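PDB 7BR2: lipolytic enzyme, G-D-S-L family, which acts as a serine esterase of the SGNH (GDSL) hydrolase superfamily that metabolises the drug diltiazem in the gut bacterium Bacteroides thetaiotaomicron. Local coordinates for residues V231-N237 with T302-T308; Q313-D319 with R443-K449. Residues are numbered along the deposited sequence.

Both contacts lie in a beta sandwich, apart from the five-stranded parallel sheet of the SGNH hydrolase fold. Contact 1 pairs parallel strands inside a mixed sheet, and contact 2 pairs antiparallel strands inside an antiparallel one. Their centres are about 13 Å apart. The sheets meet through their largely apolar faces, where Val307 CG2 lies 3.5 Å from Leu447 CD1. Along the chain both segments of contact 1 precede those of contact 2: strand 303-308 leads through a short connection into strand 313-318, so the chain changes sheet there. The C-terminal strand 443-449 returns after a largely helical excursion. Gln345 in helix 344-377 touches both contacts, through Glu303 and Ile318, tying the sandwich to the helical part of the chain.

Contact 1 (V231-N237 with T302-T308); sequences VANMEIN and TELLKVT
Strands 232-237 and 303-308 run side by side in the same direction, axes 4.6 Å apart at closest approach and 14° from parallel. Both are extended (phi -87° to -161°, psi 85° to 157°); Val231 before them is helical (-59°/-53°). The register runs unbroken from Ala232 with Glu303 (CA-CA 4.8 Å) to Asn237 with Thr308 (CA-CA 4.9 Å). A parallel ladder follows: Leu304 N to Ala232 O (2.8 Å), Met234 N to Leu304 O (3.1 Å), Lys306 N to Met234 O (2.9 Å), Ile236 N to Lys306 O (2.8 Å), and a weak Thr308 N to Ile236 O (2.9 Å). Ahead of it, Val231 N donates to Thr302 O (2.8 Å). These are the two central strands of a mixed four-stranded sheet, one layer of a beta sandwich: the backbone of Asn233 and Glu235 bonds to strand 242-247 on one flank, and that of Leu305 to Ile335 on the other. On the face turned to the opposing sheet, Met234 (chi1 p, chi2 t) brings CG to 3.6 Å from CD1 of Leu305 (t, p), while Ile236 CD1 (chi1 m, chi2 p) sits 4.3 Å from Leu305 CD1. Phe263 packs on Ile236 and Leu305. Glu303, extended t, t on this buried face, hydrogen-bonds through OE2 to Tyr265 and Gln345. The other, partly exposed face is mostly polar, with Leu304 (t, p) the apolar exception: its CD2 lies 3.6 Å from OD1 of Asn233 (chi1 t). Glu235 (t, t) and Lys306 (t, t, m, t) lie alongside each other, Glu235 CG to Lys306 CD 3.7 Å, and form a long salt bridge, OE1 to NZ 3.9 Å. Thr308 (p) sets CG2 4.0 Å from Glu235 OE2. Asn237 turns OD1 to Lys240 N, in the connection to strand 242-247.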
loop_
_atom_site.group_PDB
_atom_site.type_symbol
_atom_site.label_atom_id
_atom_site.label_comp_id
_atom_site.label_asym_id
_atom_site.label_seq_id
_atom_site.Cartn_x
_atom_site.Cartn_y
_atom_site.Cartn_z
ATOM N N VAL A 231 -1.051 -5.487 -17.336
ATOM C CA VAL A 231 -2.287 -4.719 -17.436
ATOM C C VAL A 231 -3.061 -5.149 -18.673
ATOM O O VAL A 231 -4.230 -5.545 -18.600
ATOM C CB VAL A 231 -1.979 -3.212 -17.473
ATOM C CG1 VAL A 231 -3.261 -2.416 -17.599
ATOM C CG2 VAL A 231 -1.156 -2.789 -16.256
ATOM N N ALA A 232 -2.393 -5.119 -19.819
ATOM C CA ALA A 232 -2.909 -5.645 -21.072
ATOM C C ALA A 232 -1.717 -5.854 -21.995
ATOM O O ALA A 232 -0.659 -5.245 -21.822
ATOM C CB ALA A 232 -3.946 -4.711 -21.707
ATOM N N ASN A 233 -1.888 -6.743 -22.961
ATOM C CA ASN A 233 -0.812 -7.095 -23.888
ATOM C C ASN A 233 -1.447 -7.240 -25.265
ATOM O O ASN A 233 -2.133 -8.228 -25.540
ATOM C CB ASN A 233 -0.112 -8.378 -23.440
ATOM C CG ASN A 233 1.284 -8.535 -24.043
ATOM O OD1 ASN A 233 1.632 -7.874 -25.012
ATOM N ND2 ASN A 233 2.075 -9.441 -23.478
ATOM N N MET A 234 -1.257 -6.239 -26.117
ATOM C CA MET A 234 -1.839 -6.273 -27.448
ATOM C C MET A 234 -0.729 -6.223 -28.494
ATOM O O MET A 234 0.254 -5.481 -28.354
ATOM C CB MET A 234 -2.823 -5.123 -27.671
ATOM C CG MET A 234 -2.157 -3.777 -27.748
ATOM S SD MET A 234 -3.259 -2.440 -27.304
ATOM C CE MET A 234 -2.546 -1.984 -25.728
ATOM N N GLU A 235 -0.904 -7.028 -29.537
ATOM C CA GLU A 235 0.005 -7.078 -30.670
ATOM C C GLU A 235 -0.828 -7.026 -31.936
ATOM O O GLU A 235 -1.658 -7.917 -32.165
ATOM C CB GLU A 235 0.862 -8.343 -30.669
ATOM C CG GLU A 235 1.989 -8.310 -31.694
ATOM C CD GLU A 235 2.783 -9.608 -31.752
ATOM O OE1 GLU A 235 2.947 -10.282 -30.709
ATOM O OE2 GLU A 235 3.243 -9.954 -32.860
ATOM N N ILE A 236 -0.603 -5.983 -32.737
ATOM C CA ILE A 236 -1.269 -5.764 -34.013
ATOM C C ILE A 236 -0.242 -5.865 -35.136
ATOM O O ILE A 236 0.774 -5.157 -35.128
ATOM C CB ILE A 236 -1.979 -4.397 -34.054
ATOM C CG1 ILE A 236 -3.178 -4.367 -33.099
ATOM C CG2 ILE A 236 -2.349 -4.029 -35.484
ATOM C CD1 ILE A 236 -2.859 -3.943 -31.688
ATOM N N ASN A 237 -0.520 -6.723 -36.113
ATOM C CA ASN A 237 0.268 -6.750 -37.338
ATOM C C ASN A 237 -0.356 -5.803 -38.356
ATOM O O ASN A 237 -1.501 -5.998 -38.777
ATOM C CB ASN A 237 0.396 -8.179 -37.873
ATOM C CG ASN A 237 1.169 -8.244 -39.184
ATOM O OD1 ASN A 237 0.718 -7.723 -40.204
ATOM N ND2 ASN A 237 2.380 -8.794 -39.137
ATOM N N THR A 302 2.667 -3.028 -16.666
ATOM C CA THR A 302 2.959 -3.152 -18.095
ATOM C C THR A 302 1.657 -3.239 -18.895
ATOM O O THR A 302 0.956 -4.259 -18.855
ATOM C CB THR A 302 3.847 -4.366 -18.355
ATOM O OG1 THR A 302 5.133 -4.137 -17.768
ATOM C CG2 THR A 302 4.019 -4.590 -19.846
ATOM N N GLU A 303 1.356 -2.174 -19.633
ATOM C CA GLU A 303 0.248 -2.110 -20.581
ATOM C C GLU A 303 0.884 -2.037 -21.968
ATOM O O GLU A 303 1.087 -0.957 -22.537
ATOM C CB GLU A 303 -0.661 -0.890 -20.286
ATOM C CG GLU A 303 -1.910 -0.816 -21.146
ATOM C CD GLU A 303 -2.706 0.476 -20.954
ATOM O OE1 GLU A 303 -2.228 1.408 -20.263
ATOM O OE2 GLU A 303 -3.829 0.551 -21.501
ATOM N N LEU A 304 1.203 -3.205 -22.521
ATOM C CA LEU A 304 2.127 -3.282 -23.649
ATOM C C LEU A 304 1.401 -3.106 -24.976
ATOM O O LEU A 304 0.431 -3.815 -25.264
ATOM C CB LEU A 304 2.886 -4.608 -23.632
ATOM C CG LEU A 304 4.141 -4.584 -24.514
ATOM C CD1 LEU A 304 5.242 -3.678 -23.941
ATOM C CD2 LEU A 304 4.670 -5.994 -24.745
ATOM N N LEU A 305 1.872 -2.161 -25.783
ATOM C CA LEU A 305 1.391 -1.996 -27.149
ATOM C C LEU A 305 2.498 -2.389 -28.125
ATOM O O LEU A 305 3.556 -1.743 -28.175
ATOM C CB LEU A 305 0.916 -0.567 -27.407
ATOM C CG LEU A 305 0.669 -0.246 -28.883
ATOM C CD1 LEU A 305 -0.460 -1.095 -29.458
ATOM C CD2 LEU A 305 0.361 1.245 -29.057
ATOM N N LYS A 306 2.248 -3.443 -28.898
ATOM C CA LYS A 306 3.181 -3.943 -29.899
ATOM C C LYS A 306 2.498 -3.891 -31.256
ATOM O O LYS A 306 1.461 -4.531 -31.458
ATOM C CB LYS A 306 3.630 -5.377 -29.580
ATOM C CG LYS A 306 4.874 -5.803 -30.342
ATOM C CD LYS A 306 5.225 -7.255 -30.121
ATOM C CE LYS A 306 5.860 -7.463 -28.759
ATOM N NZ LYS A 306 5.708 -8.875 -28.330
ATOM N N VAL A 307 3.106 -3.171 -32.193
ATOM C CA VAL A 307 2.597 -3.050 -33.552
ATOM C C VAL A 307 3.743 -3.481 -34.454
ATOM O O VAL A 307 4.686 -2.718 -34.684
ATOM C CB VAL A 307 2.141 -1.630 -33.888
ATOM C CG1 VAL A 307 1.496 -1.586 -35.269
ATOM C CG2 VAL A 307 1.216 -1.100 -32.807
ATOM N N THR A 308 3.677 -4.698 -34.962
ATOM C CA THR A 308 4.675 -5.192 -35.906
ATOM C C THR A 308 4.079 -5.019 -37.291
ATOM O O THR A 308 3.078 -5.661 -37.609
ATOM C CB THR A 308 5.015 -6.659 -35.663
ATOM O OG1 THR A 308 3.864 -7.443 -35.983
ATOM C CG2 THR A 308 5.376 -6.897 -34.204
#

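Contact 2 (Q313-D319 with R443-K449); sequences QYKLLID and RKIVLRK
Strand 313-318 runs antiparallel to 443-449, axes 4.3 Å apart at closest approach, directions 149° apart, both extended (phi -83° to -133°, psi 108° to 153°). Tyr314 (chi1 m) makes a non-hydrogen-bonded pair with Lys449, whose CB lies over the ring face, 3.7 Å from its centroid, a CH-pi contact. Lys315 and Arg448 form a hydrogen-bonded pair: Lys315 N to Arg448 O 2.8 Å, Arg448 N to Lys315 O 3.0 Å. Leu316 (t, p) makes a non-hydrogen-bonded pair with Leu447 (Leu316 CB to Leu447 CD2 4.0 Å) and turns CD1 to 3.8 Å from Ile445 CG2. Leu317 and Val446 form the next hydrogen-bonded pair (Leu317 N to Val446 O 2.9 Å, Val446 N to Leu317 O 2.8 Å); Leu317 CD2 lies over the Arg448 guanidinium, 3.9 Å from NH2. Ile318 and Ile445, non-hydrogen-bonded, pack CG1 to CG1 at 4.2 Å. At Asp319 phi turns positive (51°), taking the chain towards strand 321-327; N donates to Lys444 O (2.7 Å), OD1 accepts Lys444 N (2.8 Å), and OD2 salt-bridges Arg443 NH1 (3.1 Å), whose NH2 hydrogen-bonds Gln348. The C-terminal strand thus fills an antiparallel sheet between hairpins 249-267 and 313-327, one beta-sandwich layer.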
loop_
_atom_site.group_PDB
_atom_site.type_symbol
_atom_site.label_atom_id
_atom_site.label_comp_id
_atom_site.label_asym_id
_atom_site.label_seq_id
_atom_site.Cartn_x
_atom_site.Cartn_y
_atom_site.Cartn_z
ATOM N N GLN A 313 8.953 6.444 -38.660
ATOM C CA GLN A 313 8.579 7.058 -37.393
ATOM C C GLN A 313 7.103 7.422 -37.358
ATOM O O GLN A 313 6.552 7.961 -38.330
ATOM C CB GLN A 313 9.443 8.270 -37.054
ATOM C CG GLN A 313 10.752 7.796 -36.468
ATOM C CD GLN A 313 11.643 8.919 -36.044
ATOM O OE1 GLN A 313 11.494 9.469 -34.955
ATOM N NE2 GLN A 313 12.596 9.271 -36.908
ATOM N N TYR A 314 6.474 7.099 -36.234
ATOM C CA TYR A 314 5.059 7.306 -36.051
ATOM C C TYR A 314 4.821 8.103 -34.777
ATOM O O TYR A 314 5.626 8.096 -33.833
ATOM C CB TYR A 314 4.297 5.954 -35.995
ATOM C CG TYR A 314 4.299 5.155 -37.303
ATOM C CD1 TYR A 314 5.424 4.453 -37.709
ATOM C CD2 TYR A 314 3.173 5.105 -38.126
ATOM C CE1 TYR A 314 5.436 3.726 -38.897
ATOM C CE2 TYR A 314 3.180 4.376 -39.320
ATOM C CZ TYR A 314 4.318 3.695 -39.696
ATOM O OH TYR A 314 4.344 2.972 -40.870
ATOM N N LYS A 315 3.702 8.811 -34.786
ATOM C CA LYS A 315 3.187 9.541 -33.646
ATOM C C LYS A 315 2.003 8.765 -33.100
ATOM O O LYS A 315 1.091 8.397 -33.857
ATOM C CB LYS A 315 2.775 10.953 -34.024
ATOM C CG LYS A 315 2.450 11.789 -32.815
ATOM C CD LYS A 315 2.101 13.206 -33.201
ATOM C CE LYS A 315 1.853 13.383 -34.683
ATOM N NZ LYS A 315 2.145 14.792 -35.087
ATOM N N LEU A 316 2.071 8.455 -31.808
ATOM C CA LEU A 316 1.014 7.737 -31.119
ATOM C C LEU A 316 0.016 8.740 -30.568
ATOM O O LEU A 316 0.396 9.651 -29.827
ATOM C CB LEU A 316 1.578 6.888 -29.984
ATOM C CG LEU A 316 0.501 6.331 -29.050
ATOM C CD1 LEU A 316 -0.467 5.414 -29.794
ATOM C CD2 LEU A 316 1.134 5.623 -27.875
ATOM N N LEU A 317 -1.249 8.576 -30.943
ATOM C CA LEU A 317 -2.353 9.326 -30.372
ATOM C C LEU A 317 -3.381 8.350 -29.817
ATOM O O LEU A 317 -3.616 7.287 -30.394
ATOM C CB LEU A 317 -3.016 10.235 -31.410
ATOM C CG LEU A 317 -2.188 11.332 -32.083
ATOM C CD1 LEU A 317 -1.646 10.832 -33.392
ATOM C CD2 LEU A 317 -3.035 12.566 -32.304
ATOM N N ILE A 318 -3.964 8.685 -28.674
ATOM C CA ILE A 318 -5.049 7.895 -28.110
ATOM C C ILE A 318 -6.192 8.856 -27.848
ATOM O O ILE A 318 -6.005 9.866 -27.154
ATOM C CB ILE A 318 -4.633 7.163 -26.828
ATOM C CG1 ILE A 318 -3.418 6.270 -27.109
ATOM C CG2 ILE A 318 -5.809 6.325 -26.293
ATOM C CD1 ILE A 318 -3.052 5.317 -25.990
ATOM N N ASP A 319 -7.359 8.565 -28.421
ATOM C CA ASP A 319 -8.503 9.473 -28.353
ATOM C C ASP A 319 -8.113 10.891 -28.773
ATOM O O ASP A 319 -8.538 11.881 -28.173
ATOM C CB ASP A 319 -9.142 9.460 -26.962
ATOM C CG ASP A 319 -10.123 8.319 -26.789
ATOM O OD1 ASP A 319 -10.307 7.551 -27.756
ATOM O OD2 ASP A 319 -10.714 8.202 -25.692
ATOM N N ARG A 443 -11.033 3.026 -26.251
ATOM C CA ARG A 443 -10.086 4.079 -26.606
ATOM C C ARG A 443 -9.640 3.919 -28.056
ATOM O O ARG A 443 -9.278 2.819 -28.490
ATOM C CB ARG A 443 -8.870 4.051 -25.680
ATOM C CG ARG A 443 -9.204 4.172 -24.210
ATOM C CD ARG A 443 -9.793 5.541 -23.884
ATOM N NE ARG A 443 -10.017 5.696 -22.451
ATOM C CZ ARG A 443 -10.472 6.808 -21.878
ATOM N NH1 ARG A 443 -10.751 7.875 -22.620
ATOM N NH2 ARG A 443 -10.643 6.849 -20.562
ATOM N N LYS A 444 -9.615 5.031 -28.778
ATOM C CA LYS A 444 -9.240 5.061 -30.185
ATOM C C LYS A 444 -7.738 5.296 -30.307
ATOM O O LYS A 444 -7.256 6.402 -30.051
ATOM C CB LYS A 444 -10.033 6.160 -30.881
ATOM C CG LYS A 444 -9.576 6.501 -32.266
ATOM C CD LYS A 444 -10.018 5.535 -33.325
ATOM C CE LYS A 444 -9.338 5.915 -34.648
ATOM N NZ LYS A 444 -9.390 7.405 -34.955
ATOM N N ILE A 445 -7.000 4.263 -30.708
ATOM C CA ILE A 445 -5.547 4.333 -30.829
ATOM C C ILE A 445 -5.182 4.572 -32.288
ATOM O O ILE A 445 -5.695 3.890 -33.183
ATOM C CB ILE A 445 -4.889 3.055 -30.286
ATOM C CG1 ILE A 445 -5.242 2.899 -28.798
ATOM C CG2 ILE A 445 -3.393 3.097 -30.525
ATOM C CD1 ILE A 445 -4.538 1.756 -28.084
ATOM N N VAL A 446 -4.282 5.527 -32.526
ATOM C CA VAL A 446 -3.871 5.934 -33.864
ATOM C C VAL A 446 -2.353 6.003 -33.896
ATOM O O VAL A 446 -1.732 6.582 -32.995
ATOM C CB VAL A 446 -4.461 7.306 -34.245
ATOM C CG1 VAL A 446 -3.774 7.859 -35.482
ATOM C CG2 VAL A 446 -5.967 7.231 -34.421
ATOM N N LEU A 447 -1.758 5.416 -34.932
ATOM C CA LEU A 447 -0.346 5.581 -35.236
ATOM C C LEU A 447 -0.285 6.295 -36.575
ATOM O O LEU A 447 -0.609 5.707 -37.619
ATOM C CB LEU A 447 0.393 4.245 -35.266
ATOM C CG LEU A 447 0.537 3.635 -33.866
ATOM C CD1 LEU A 447 0.731 2.141 -33.937
ATOM C CD2 LEU A 447 1.640 4.289 -33.060
ATOM N N ARG A 448 0.111 7.559 -36.525
ATOM C CA ARG A 448 0.141 8.436 -37.683
ATOM C C ARG A 448 1.593 8.523 -38.133
ATOM O O ARG A 448 2.463 8.873 -37.332
ATOM C CB ARG A 448 -0.383 9.820 -37.297
ATOM C CG ARG A 448 -0.241 10.886 -38.362
ATOM C CD ARG A 448 -0.675 12.262 -37.845
ATOM N NE ARG A 448 -2.029 12.320 -37.291
ATOM C CZ ARG A 448 -2.484 13.328 -36.549
ATOM N NH1 ARG A 448 -1.686 14.347 -36.253
ATOM N NH2 ARG A 448 -3.729 13.314 -36.087
ATOM N N LYS A 449 1.883 8.190 -39.383
ATOM C CA LYS A 449 3.298 8.242 -39.704
ATOM C C LYS A 449 3.682 9.675 -40.047
ATOM O O LYS A 449 2.879 10.447 -40.583
ATOM C CB LYS A 449 3.668 7.260 -40.814
ATOM C CG LYS A 449 4.913 7.608 -41.593
ATOM C CD LYS A 449 5.520 6.318 -42.131
ATOM C CE LYS A 449 6.175 6.480 -43.476
ATOM N NZ LYS A 449 7.274 5.489 -43.615
#